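Local coordinates for Polyphosphate:AMP phosphotransferase (Meiothermus ruber H328, PDB 5O6M), which uses inorganic polyphosphate as phosphate donor to convert AMP to ADP and ADP to ATP, and also accepts other nucleoside mono- and diphosphates, at residues K165-S171 / W224-N230; G54-L59 / P112-E116; H124-V128 / I149-E153. The protein carries 1 engineered substitution. All coordinates share one frame; numbering follows the deposited sequence.

Contact 1. Residues K165-S171 / W224-N230; sequences KFFLHIS and WYVIPAN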
loop_
_atom_site.group_PDB
_atom_site.type_symbol
_atom_site.label_atom_id
_atom_site.label_comp_id
_atom_site.label_asym_id
_atom_site.label_seq_id
_atom_site.Cartn_x
_atom_site.Cartn_y
_atom_site.Cartn_z
ATOM N N LYS D 165 -17.323 -16.608 8.529
ATOM C CA LYS D 165 -16.379 -17.546 7.943
ATOM C C LYS D 165 -17.148 -18.752 7.426
ATOM O O LYS D 165 -17.915 -19.375 8.169
ATOM C CB LYS D 165 -15.310 -17.957 8.958
ATOM C CG LYS D 165 -14.488 -16.776 9.468
ATOM C CD LYS D 165 -13.464 -17.188 10.517
ATOM C CE LYS D 165 -14.105 -17.607 11.823
ATOM N NZ LYS D 165 -13.071 -17.787 12.889
ATOM N N PHE D 166 -16.962 -19.059 6.146
ATOM C CA PHE D 166 -17.663 -20.150 5.483
ATOM C C PHE D 166 -16.651 -21.184 5.020
ATOM O O PHE D 166 -15.723 -20.858 4.269
ATOM C CB PHE D 166 -18.477 -19.638 4.290
ATOM C CG PHE D 166 -19.600 -18.714 4.665
ATOM C CD1 PHE D 166 -20.794 -19.217 5.157
ATOM C CD2 PHE D 166 -19.466 -17.345 4.521
ATOM C CE1 PHE D 166 -21.835 -18.367 5.502
ATOM C CE2 PHE D 166 -20.501 -16.488 4.866
ATOM C CZ PHE D 166 -21.689 -17.000 5.353
ATOM N N PHE D 167 -16.811 -22.420 5.484
ATOM C CA PHE D 167 -16.120 -23.564 4.905
ATOM C C PHE D 167 -17.107 -24.270 3.979
ATOM O O PHE D 167 -18.106 -24.828 4.442
ATOM C CB PHE D 167 -15.597 -24.502 5.990
ATOM C CG PHE D 167 -14.882 -25.711 5.454
ATOM C CD1 PHE D 167 -13.743 -25.569 4.678
ATOM C CD2 PHE D 167 -15.351 -26.989 5.717
ATOM C CE1 PHE D 167 -13.078 -26.679 4.182
ATOM C CE2 PHE D 167 -14.693 -28.103 5.220
ATOM C CZ PHE D 167 -13.555 -27.947 4.452
ATOM N N LEU D 168 -16.852 -24.216 2.674
ATOM C CA LEU D 168 -17.675 -24.940 1.707
ATOM C C LEU D 168 -17.191 -26.386 1.656
ATOM O O LEU D 168 -16.072 -26.660 1.207
ATOM C CB LEU D 168 -17.627 -24.282 0.332
ATOM C CG LEU D 168 -17.845 -22.768 0.293
ATOM C CD1 LEU D 168 -17.720 -22.242 -1.133
ATOM C CD2 LEU D 168 -19.175 -22.377 0.910
ATOM N N HIS D 169 -18.044 -27.312 2.096
ATOM C CA HIS D 169 -17.641 -28.676 2.426
ATOM C C HIS D 169 -18.086 -29.626 1.317
ATOM O O HIS D 169 -19.283 -29.885 1.151
ATOM C CB HIS D 169 -18.240 -29.089 3.768
ATOM C CG HIS D 169 -17.759 -30.415 4.266
ATOM N ND1 HIS D 169 -16.476 -30.873 4.045
ATOM C CD2 HIS D 169 -18.385 -31.381 4.979
ATOM C CE1 HIS D 169 -16.334 -32.062 4.603
ATOM N NE2 HIS D 169 -17.477 -32.394 5.175
ATOM N N ILE D 170 -17.124 -30.128 0.545
ATOM C CA ILE D 170 -17.400 -31.116 -0.485
ATOM C C ILE D 170 -16.726 -32.428 -0.099
ATOM O O ILE D 170 -15.798 -32.473 0.717
ATOM C CB ILE D 170 -16.938 -30.663 -1.886
ATOM C CG1 ILE D 170 -15.419 -30.480 -1.918
ATOM C CG2 ILE D 170 -17.657 -29.383 -2.304
ATOM C CD1 ILE D 170 -14.843 -30.404 -3.318
ATOM N N SER D 171 -17.208 -33.508 -0.702
ATOM C CA SER D 171 -16.667 -34.839 -0.482
ATOM C C SER D 171 -15.473 -35.102 -1.397
ATOM O O SER D 171 -15.243 -34.395 -2.382
ATOM C CB SER D 171 -17.746 -35.888 -0.725
ATOM O OG SER D 171 -18.150 -35.856 -2.082
ATOM N N TRP D 224 -17.483 -19.958 12.591
ATOM C CA TRP D 224 -17.366 -20.731 11.364
ATOM C C TRP D 224 -18.710 -21.358 11.023
ATOM O O TRP D 224 -19.428 -21.839 11.905
ATOM C CB TRP D 224 -16.313 -21.831 11.504
ATOM C CG TRP D 224 -14.916 -21.396 11.203
ATOM C CD1 TRP D 224 -13.954 -21.058 12.109
ATOM C CD2 TRP D 224 -14.310 -21.274 9.908
ATOM N NE1 TRP D 224 -12.787 -20.723 11.459
ATOM C CE2 TRP D 224 -12.980 -20.846 10.108
ATOM C CE3 TRP D 224 -14.766 -21.476 8.601
ATOM C CZ2 TRP D 224 -12.099 -20.616 9.049
ATOM C CZ3 TRP D 224 -13.888 -21.251 7.547
ATOM C CH2 TRP D 224 -12.571 -20.824 7.780
ATOM N N TYR D 225 -19.045 -21.354 9.736
ATOM C CA TYR D 225 -20.193 -22.082 9.223
ATOM C C TYR D 225 -19.702 -23.142 8.253
ATOM O O TYR D 225 -18.965 -22.832 7.311
ATOM C CB TYR D 225 -21.186 -21.156 8.521
ATOM C CG TYR D 225 -21.794 -20.114 9.424
ATOM C CD1 TYR D 225 -22.950 -20.380 10.149
ATOM C CD2 TYR D 225 -21.213 -18.859 9.551
ATOM C CE1 TYR D 225 -23.507 -19.423 10.977
ATOM C CE2 TYR D 225 -21.764 -17.897 10.373
ATOM C CZ TYR D 225 -22.907 -18.182 11.082
ATOM O OH TYR D 225 -23.446 -17.217 11.898
ATOM N N VAL D 226 -20.089 -24.388 8.496
ATOM C CA VAL D 226 -19.830 -25.475 7.561
ATOM C C VAL D 226 -21.006 -25.531 6.597
ATOM O O VAL D 226 -22.160 -25.661 7.018
ATOM C CB VAL D 226 -19.637 -26.812 8.290
ATOM C CG1 VAL D 226 -19.432 -27.934 7.284
ATOM C CG2 VAL D 226 -18.459 -26.724 9.243
ATOM N N ILE D 227 -20.715 -25.412 5.306
ATOM C CA ILE D 227 -21.725 -25.292 4.262
ATOM C C ILE D 227 -21.714 -26.585 3.448
ATOM O O ILE D 227 -20.729 -26.866 2.749
ATOM C CB ILE D 227 -21.474 -24.072 3.365
ATOM C CG1 ILE D 227 -21.378 -22.791 4.205
ATOM C CG2 ILE D 227 -22.562 -23.963 2.294
ATOM C CD1 ILE D 227 -22.643 -22.478 4.984
ATOM N N PRO D 228 -22.758 -27.415 3.531
ATOM C CA PRO D 228 -22.855 -28.546 2.601
ATOM C C PRO D 228 -22.812 -28.019 1.178
ATOM O O PRO D 228 -23.718 -27.295 0.752
ATOM C CB PRO D 228 -24.210 -29.179 2.941
ATOM C CG PRO D 228 -24.530 -28.691 4.324
ATOM C CD PRO D 228 -23.927 -27.320 4.421
ATOM N N ALA D 229 -21.757 -28.356 0.440
ATOM C CA ALA D 229 -21.475 -27.690 -0.824
ATOM C C ALA D 229 -21.384 -28.646 -2.004
ATOM O O ALA D 229 -20.941 -28.236 -3.083
ATOM C CB ALA D 229 -20.182 -26.872 -0.707
ATOM N N ASN D 230 -21.785 -29.908 -1.841
ATOM C CA ASN D 230 -21.834 -30.791 -3.002
ATOM C C ASN D 230 -22.892 -30.341 -4.003
ATOM O O ASN D 230 -22.742 -30.583 -5.204
ATOM C CB ASN D 230 -22.086 -32.233 -2.563
ATOM C CG ASN D 230 -20.807 -32.967 -2.200
ATOM O OD1 ASN D 230 -19.723 -32.372 -2.147
ATOM N ND2 ASN D 230 -20.924 -34.264 -1.953
#
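Lys165 lays its chain across the indole of Trp224, and this is the dense end of the contact. CB sits above one face of the ring system near its rim, and CE lies over the five-membered ring, 3.6 Å from its centroid in a CH-pi contact. The bend at chi3 (-69°) keeps the chain on that face, while NZ forms a salt bridge with Glu153 OE1 and hydrogen bonds with Tyr125 OH and Thr217 O; Trp224 NE1 is bonded to Thr217 OG1. On the other face of the sheet, CD1 of Phe166 meets CG1 of Ile227 at 3.7 Å, and the Phe166 ring runs beside that of Tyr225, nearly parallel but slid apart. The two strands are parallel neighbours in the five-stranded sheet of this P-loop NTPase-type fold, joined by four regular backbone bonds. Past Pro228 the pairing loosens: Ala229 N reaches His169 O from above the carbonyl plane. At the partly exposed end two polar bonds bridge Ser171 and Asn230: Ser171 N meets an in-plane lone pair of Asn230 OD1 at 3.1 Å, and Asn230 ND2 donates at 3.2 Å to Ser171 OG, which also caps Glu174 N of helix 172-183.

Contact 2. Residues G54-L59 / P112-E116; sequences GQHKVL and PRKGE. With PO4 (phosphate ion), chain V.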
loop_
_atom_site.group_PDB
_atom_site.type_symbol
_atom_site.label_atom_id
_atom_site.label_comp_id
_atom_site.label_asym_id
_atom_site.label_seq_id
_atom_site.Cartn_x
_atom_site.Cartn_y
_atom_site.Cartn_z
ATOM N N GLY D 54 -22.274 3.778 6.138
ATOM C CA GLY D 54 -20.848 4.023 6.303
ATOM C C GLY D 54 -20.325 3.827 7.708
ATOM O O GLY D 54 -19.383 4.517 8.112
ATOM N N GLN D 55 -20.901 2.895 8.465
ATOM C CA GLN D 55 -20.473 2.649 9.838
ATOM C C GLN D 55 -19.918 1.250 10.044
ATOM O O GLN D 55 -18.840 1.097 10.629
ATOM C CB GLN D 55 -21.646 2.889 10.805
ATOM C CG GLN D 55 -21.881 4.347 11.176
ATOM C CD GLN D 55 -20.632 5.029 11.713
ATOM O OE1 GLN D 55 -19.614 4.382 11.960
ATOM N NE2 GLN D 55 -20.710 6.342 11.903
ATOM N N HIS D 56 -20.627 0.224 9.591
ATOM C CA HIS D 56 -20.223 -1.150 9.847
ATOM C C HIS D 56 -19.198 -1.633 8.828
ATOM O O HIS D 56 -19.175 -1.190 7.676
ATOM C CB HIS D 56 -21.450 -2.060 9.840
ATOM C CG HIS D 56 -22.399 -1.779 10.962
ATOM N ND1 HIS D 56 -23.544 -1.030 10.797
ATOM C CD2 HIS D 56 -22.365 -2.133 12.269
ATOM C CE1 HIS D 56 -24.177 -0.940 11.953
ATOM N NE2 HIS D 56 -23.483 -1.601 12.862
ATOM N N LYS D 57 -18.358 -2.571 9.262
ATOM C CA LYS D 57 -17.427 -3.269 8.387
ATOM C C LYS D 57 -17.807 -4.738 8.377
ATOM O O LYS D 57 -18.058 -5.317 9.437
ATOM C CB LYS D 57 -15.975 -3.129 8.858
ATOM C CG LYS D 57 -15.633 -1.861 9.603
ATOM C CD LYS D 57 -14.184 -1.942 10.059
ATOM C CE LYS D 57 -13.765 -0.722 10.833
ATOM N NZ LYS D 57 -14.059 -0.898 12.279
ATOM N N VAL D 58 -17.839 -5.341 7.196
ATOM C CA VAL D 58 -18.304 -6.714 7.047
ATOM C C VAL D 58 -17.245 -7.520 6.305
ATOM O O VAL D 58 -16.849 -7.156 5.191
ATOM C CB VAL D 58 -19.658 -6.770 6.321
ATOM C CG1 VAL D 58 -20.125 -8.204 6.172
ATOM C CG2 VAL D 58 -20.690 -5.925 7.072
ATOM N N LEU D 59 -16.797 -8.615 6.918
ATOM C CA LEU D 59 -15.768 -9.489 6.364
ATOM C C LEU D 59 -16.347 -10.884 6.169
ATOM O O LEU D 59 -16.813 -11.505 7.132
ATOM C CB LEU D 59 -14.541 -9.540 7.281
ATOM C CG LEU D 59 -13.457 -10.563 6.933
ATOM C CD1 LEU D 59 -12.814 -10.266 5.590
ATOM C CD2 LEU D 59 -12.400 -10.608 8.033
ATOM N N PRO D 112 -11.878 -4.977 5.632
ATOM C CA PRO D 112 -12.842 -4.007 5.107
ATOM C C PRO D 112 -12.858 -2.738 5.937
ATOM O O PRO D 112 -12.662 -2.759 7.155
ATOM C CB PRO D 112 -14.180 -4.751 5.205
ATOM C CG PRO D 112 -13.985 -5.689 6.355
ATOM C CD PRO D 112 -12.543 -6.133 6.258
ATOM N N ARG D 113 -13.087 -1.619 5.254
ATOM C CA ARG D 113 -13.275 -0.341 5.923
ATOM C C ARG D 113 -14.761 -0.123 6.202
ATOM O O ARG D 113 -15.617 -0.915 5.807
ATOM C CB ARG D 113 -12.694 0.795 5.082
ATOM C CG ARG D 113 -13.328 0.959 3.704
ATOM C CD ARG D 113 -13.259 2.420 3.271
ATOM N NE ARG D 113 -14.102 3.269 4.109
ATOM C CZ ARG D 113 -13.853 4.550 4.365
ATOM N NH1 ARG D 113 -12.777 5.132 3.854
ATOM N NH2 ARG D 113 -14.677 5.246 5.140
ATOM N N LYS D 114 -15.074 0.974 6.890
ATOM C CA LYS D 114 -16.462 1.287 7.200
ATOM C C LYS D 114 -17.286 1.423 5.926
ATOM O O LYS D 114 -16.865 2.070 4.963
ATOM C CB LYS D 114 -16.546 2.563 8.033
ATOM C CG LYS D 114 -16.026 2.385 9.445
ATOM C CD LYS D 114 -16.236 3.628 10.277
ATOM C CE LYS D 114 -15.851 3.380 11.724
ATOM N NZ LYS D 114 -15.820 4.644 12.512
ATOM N N GLY D 115 -18.462 0.799 5.923
ATOM C CA GLY D 115 -19.343 0.835 4.778
ATOM C C GLY D 115 -19.019 -0.171 3.699
ATOM O O GLY D 115 -19.707 -0.197 2.669
ATOM N N GLU D 116 -18.006 -1.008 3.902
ATOM C CA GLU D 116 -17.512 -1.910 2.876
ATOM C C GLU D 116 -17.748 -3.358 3.285
ATOM O O GLU D 116 -17.707 -3.703 4.468
ATOM C CB GLU D 116 -16.012 -1.671 2.629
ATOM C CG GLU D 116 -15.415 -2.445 1.466
ATOM C CD GLU D 116 -13.903 -2.284 1.379
ATOM O OE1 GLU D 116 -13.265 -2.064 2.433
ATOM O OE2 GLU D 116 -13.353 -2.371 0.259
HETATM P P PO4 V . -10.076 4.179 1.538
HETATM O O1 PO4 V . -11.297 4.118 0.649
HETATM O O2 PO4 V . -9.380 5.510 1.384
HETATM O O3 PO4 V . -10.491 4.010 2.980
HETATM O O4 PO4 V . -9.130 3.068 1.153
#
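Gly115 N donates to His56 O at 2.7 Å, approaching 30° out of the carbonyl plane, and Val58 N donates to Glu116 O at 3.2 Å; these backbone bonds join the 112-116 loop to residues at and just before the start of strand 57-64. The loop itself is a type II beta turn from Arg113 to Glu116, closed by Glu116 N on Arg113 O, and both bonds involve its last two residues. Gly115 has positive phi (83°), and its CA lies 3.8 Å from the CA of Gly54, the first residue after helix 29-53. The turn leads into strand 117-121, the neighbour of 57-64 in the parallel sheet of the P-loop NTPase-type core. The apolar pair is Pro112 CG against Leu59 CB at 4.0 Å, the side chains crossing at about a right angle. Methylenes also make van der Waals contact with carbonyl oxygens: Lys114 CG lies 3.3 Å from Gln55 O, and Lys57 CD 3.4 Å from Pro112 O. Polar side chains brace the turn from within: Glu116 OE1 accepts from Arg113 N, while OE2 pairs with Arg87. Arg113 NE uses an in-plane lone pair of Lys114 O at 3.1 Å, its chain bending back at chi3 (-67°) toward that oxygen. Arg113 NH1 reaches O3 of a phosphate ion, probably from the crystallisation liquor, at 2.7 Å; the ion also binds Arg101 of the second subunit, whose Glu96 forms a salt bridge with Arg113 NH2.

Contact 3. Residues H124-V128 / I149-E153; sequences HYEDV and IREFE. With ATP (adenosine-5'-triphosphate), chain X.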
loop_
_atom_site.group_PDB
_atom_site.type_symbol
_atom_site.label_atom_id
_atom_site.label_comp_id
_atom_site.label_asym_id
_atom_site.label_seq_id
_atom_site.Cartn_x
_atom_site.Cartn_y
_atom_site.Cartn_z
ATOM N N HIS D 124 -6.019 -15.717 5.840
ATOM C CA HIS D 124 -4.983 -16.049 6.807
ATOM C C HIS D 124 -5.028 -17.510 7.231
ATOM O O HIS D 124 -4.037 -18.017 7.770
ATOM C CB HIS D 124 -5.126 -15.147 8.037
ATOM C CG HIS D 124 -6.539 -14.984 8.510
ATOM N ND1 HIS D 124 -7.536 -14.460 7.715
ATOM C CD2 HIS D 124 -7.116 -15.248 9.707
ATOM C CE1 HIS D 124 -8.672 -14.434 8.390
ATOM N NE2 HIS D 124 -8.444 -14.903 9.604
ATOM N N TYR D 125 -6.151 -18.198 7.014
ATOM C CA TYR D 125 -6.238 -19.594 7.421
ATOM C C TYR D 125 -5.320 -20.487 6.598
ATOM O O TYR D 125 -4.914 -21.547 7.083
ATOM C CB TYR D 125 -7.692 -20.076 7.340
ATOM C CG TYR D 125 -8.522 -19.507 8.468
ATOM C CD1 TYR D 125 -8.502 -20.086 9.728
ATOM C CD2 TYR D 125 -9.304 -18.376 8.281
ATOM C CE1 TYR D 125 -9.241 -19.560 10.772
ATOM C CE2 TYR D 125 -10.049 -17.843 9.320
ATOM C CZ TYR D 125 -10.011 -18.440 10.565
ATOM O OH TYR D 125 -10.748 -17.921 11.607
ATOM N N GLU D 126 -4.950 -20.066 5.386
ATOM C CA GLU D 126 -3.970 -20.819 4.611
ATOM C C GLU D 126 -2.659 -21.002 5.363
ATOM O O GLU D 126 -1.913 -21.942 5.066
ATOM C CB GLU D 126 -3.715 -20.131 3.268
ATOM C CG GLU D 126 -4.921 -20.106 2.342
ATOM C CD GLU D 126 -5.251 -21.477 1.770
ATOM O OE1 GLU D 126 -4.326 -22.308 1.645
ATOM O OE2 GLU D 126 -6.432 -21.722 1.441
ATOM N N ASP D 127 -2.348 -20.125 6.319
ATOM C CA ASP D 127 -1.110 -20.240 7.079
ATOM C C ASP D 127 -1.194 -21.254 8.214
ATOM O O ASP D 127 -0.220 -21.404 8.960
ATOM C CB ASP D 127 -0.695 -18.869 7.619
ATOM C CG ASP D 127 -0.189 -17.943 6.525
ATOM O OD1 ASP D 127 0.901 -18.215 5.975
ATOM O OD2 ASP D 127 -0.874 -16.948 6.207
ATOM N N VAL D 128 -2.324 -21.947 8.365
ATOM C CA VAL D 128 -2.402 -23.126 9.221
ATOM C C VAL D 128 -3.055 -24.252 8.427
ATOM O O VAL D 128 -3.537 -25.236 9.001
ATOM C CB VAL D 128 -3.178 -22.848 10.519
ATOM C CG1 VAL D 128 -2.439 -21.824 11.371
ATOM C CG2 VAL D 128 -4.603 -22.414 10.209
ATOM N N ILE D 149 -4.754 -16.088 15.486
ATOM C CA ILE D 149 -5.931 -15.827 14.665
ATOM C C ILE D 149 -7.141 -15.506 15.530
ATOM O O ILE D 149 -7.887 -14.559 15.250
ATOM C CB ILE D 149 -6.194 -17.019 13.729
ATOM C CG1 ILE D 149 -5.066 -17.124 12.700
ATOM C CG2 ILE D 149 -7.564 -16.899 13.066
ATOM C CD1 ILE D 149 -5.186 -18.304 11.762
ATOM N N ARG D 150 -7.362 -16.285 16.592
ATOM C CA ARG D 150 -8.460 -15.975 17.504
ATOM C C ARG D 150 -8.356 -14.545 18.013
ATOM O O ARG D 150 -9.356 -13.822 18.072
ATOM C CB ARG D 150 -8.481 -16.955 18.679
ATOM C CG ARG D 150 -9.051 -18.326 18.353
ATOM C CD ARG D 150 -9.295 -19.122 19.631
ATOM N NE ARG D 150 -8.081 -19.253 20.428
ATOM C CZ ARG D 150 -7.227 -20.267 20.330
ATOM N NH1 ARG D 150 -7.452 -21.250 19.466
ATOM N NH2 ARG D 150 -6.149 -20.299 21.100
ATOM N N GLU D 151 -7.145 -14.118 18.377
ATOM C CA GLU D 151 -6.949 -12.791 18.943
ATOM C C GLU D 151 -7.004 -11.717 17.867
ATOM O O GLU D 151 -7.508 -10.616 18.110
ATOM C CB GLU D 151 -5.614 -12.732 19.689
ATOM C CG GLU D 151 -5.544 -13.665 20.887
ATOM C CD GLU D 151 -6.662 -13.412 21.881
ATOM O OE1 GLU D 151 -7.141 -14.381 22.508
ATOM O OE2 GLU D 151 -7.076 -12.243 22.024
ATOM N N PHE D 152 -6.482 -12.019 16.678
ATOM C CA PHE D 152 -6.608 -11.088 15.565
ATOM C C PHE D 152 -8.071 -10.840 15.228
ATOM O O PHE D 152 -8.501 -9.691 15.079
ATOM C CB PHE D 152 -5.857 -11.632 14.348
ATOM C CG PHE D 152 -6.051 -10.822 13.101
ATOM C CD1 PHE D 152 -5.674 -9.488 13.057
ATOM C CD2 PHE D 152 -6.589 -11.400 11.964
ATOM C CE1 PHE D 152 -5.848 -8.741 11.905
ATOM C CE2 PHE D 152 -6.764 -10.659 10.807
ATOM C CZ PHE D 152 -6.394 -9.328 10.779
ATOM N N GLU D 153 -8.857 -11.912 15.126
ATOM C CA GLU D 153 -10.273 -11.754 14.817
ATOM C C GLU D 153 -11.035 -11.139 15.983
ATOM O O GLU D 153 -11.992 -10.388 15.765
ATOM C CB GLU D 153 -10.875 -13.098 14.400
ATOM C CG GLU D 153 -10.338 -13.594 13.058
ATOM C CD GLU D 153 -10.873 -14.959 12.663
ATOM O OE1 GLU D 153 -11.673 -15.531 13.434
ATOM O OE2 GLU D 153 -10.486 -15.462 11.580
HETATM P PG ATP X . -7.585 -20.687 -6.521
HETATM O O1G ATP X . -7.839 -19.843 -5.301
HETATM O O2G ATP X . -7.478 -22.175 -6.200
HETATM O O3G ATP X . -8.650 -20.494 -7.610
HETATM P PB ATP X . -5.741 -19.471 -8.445
HETATM O O1B ATP X . -5.097 -20.328 -9.464
HETATM O O2B ATP X . -6.964 -18.675 -8.905
HETATM O O3B ATP X . -6.177 -20.303 -7.160
HETATM P PA ATP X . -4.183 -17.997 -6.399
HETATM O O1A ATP X . -5.165 -17.100 -5.756
HETATM O O2A ATP X . -2.817 -17.355 -6.636
HETATM O O3A ATP X . -4.703 -18.427 -7.842
HETATM O "O5'" ATP X . -3.877 -19.299 -5.445
HETATM C "C5'" ATP X . -2.686 -20.084 -5.659
HETATM C "C4'" ATP X . -2.302 -20.896 -4.444
HETATM O "O4'" ATP X . -1.844 -20.050 -3.367
HETATM C "C3'" ATP X . -3.387 -21.804 -3.843
HETATM O "O3'" ATP X . -3.059 -23.165 -4.093
HETATM C "C2'" ATP X . -3.326 -21.498 -2.334
HETATM O "O2'" ATP X . -3.391 -22.663 -1.520
HETATM C "C1'" ATP X . -1.947 -20.862 -2.220
HETATM N N9 ATP X . -1.726 -20.068 -1.017
HETATM C C8 ATP X . -2.544 -19.115 -0.470
HETATM N N7 ATP X . -2.129 -18.650 0.684
HETATM C C5 ATP X . -0.950 -19.343 0.911
HETATM C C6 ATP X . -0.026 -19.324 1.976
HETATM N N6 ATP X . -0.178 -18.590 3.080
HETATM N N1 ATP X . 1.053 -20.131 1.883
HETATM C C2 ATP X . 1.184 -20.911 0.806
HETATM N N3 ATP X . 0.373 -21.027 -0.247
HETATM C C4 ATP X . -0.681 -20.212 -0.133
#
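His124 presents the edge of its imidazole to Ile149, CD2 lying 3.8 Å from the CG2 methyl, while Phe152 turns its own edge toward the imidazole face in a T-shaped pair with planes at 82°. This is the meeting of a short 3-10 turn, 124-127, which follows strand 117-121 of the P-loop NTPase-type core, with helix 145-158. The turn is closed by Asp127 N on His124 O. The polar centre is the Glu153 carboxylate. His124 NE2 donates to Glu153 OE2 at 2.9 Å, nearly straight at 170° and in the plane of the imidazole; OE2 receives it on its anti lone pair, away from OE1. Ring and carboxylate stand almost perpendicular. With CG lodged between the backbone N and the carbonyl carbon (chi1 44°), the ring turns its NE2-CD2 edge to the helix. Tyr125 comes at the same oxygen from its own side, its OH a very short 2.5 Å from Glu153 OE2. The cluster is buried, and Lys165 completes it, its NZ forming a salt bridge with Glu153 OE1 and a hydrogen bond with Tyr125 OH; the ammonium would probably stabilise the carboxylate as an anion. Trp224 meets the Tyr125 ring edge to face. Apolar groups close the gap around this network: Ile149 CG2 also lies against Tyr125 CZ, and CD1 reaches toward Val128 CG2. The opposite side of the turn borders ATP, which Lys70 and Arg122 also bind. Glu126, whose OE2 is bound by Arg122 and Gln63, lays CB 3.4 Å from N7 of the adenine, and its OE1 accepts a weak bond from the ribose O2'. Asp127 OD1 accepts a weak hydrogen bond from the adenine amino group, N6, at 3.1 Å.

Along the chain contact 2 closes first, then contact 3, then contact 1. Contacts 1 and 2 share the parallel sheet, because strands 161-169 and 57-64 are neighbours in it; their centres are 24 Å apart and their nearest atoms about 5 Å, without touching. Contacts 2 and 3, centres 20 Å apart, do not touch either. Contacts 1 and 3, centres 18 Å apart, are joined directly: helix 145-158 is followed by strand 161-169, Lys165 binds Glu153 on that helix and probably Tyr125 on the turn, and Trp224 packs on Tyr125. The sheet is thereby linked to the ATP pocket through contact 3. The second subunit reaches both contact 2 and, at Glu151, contact 3.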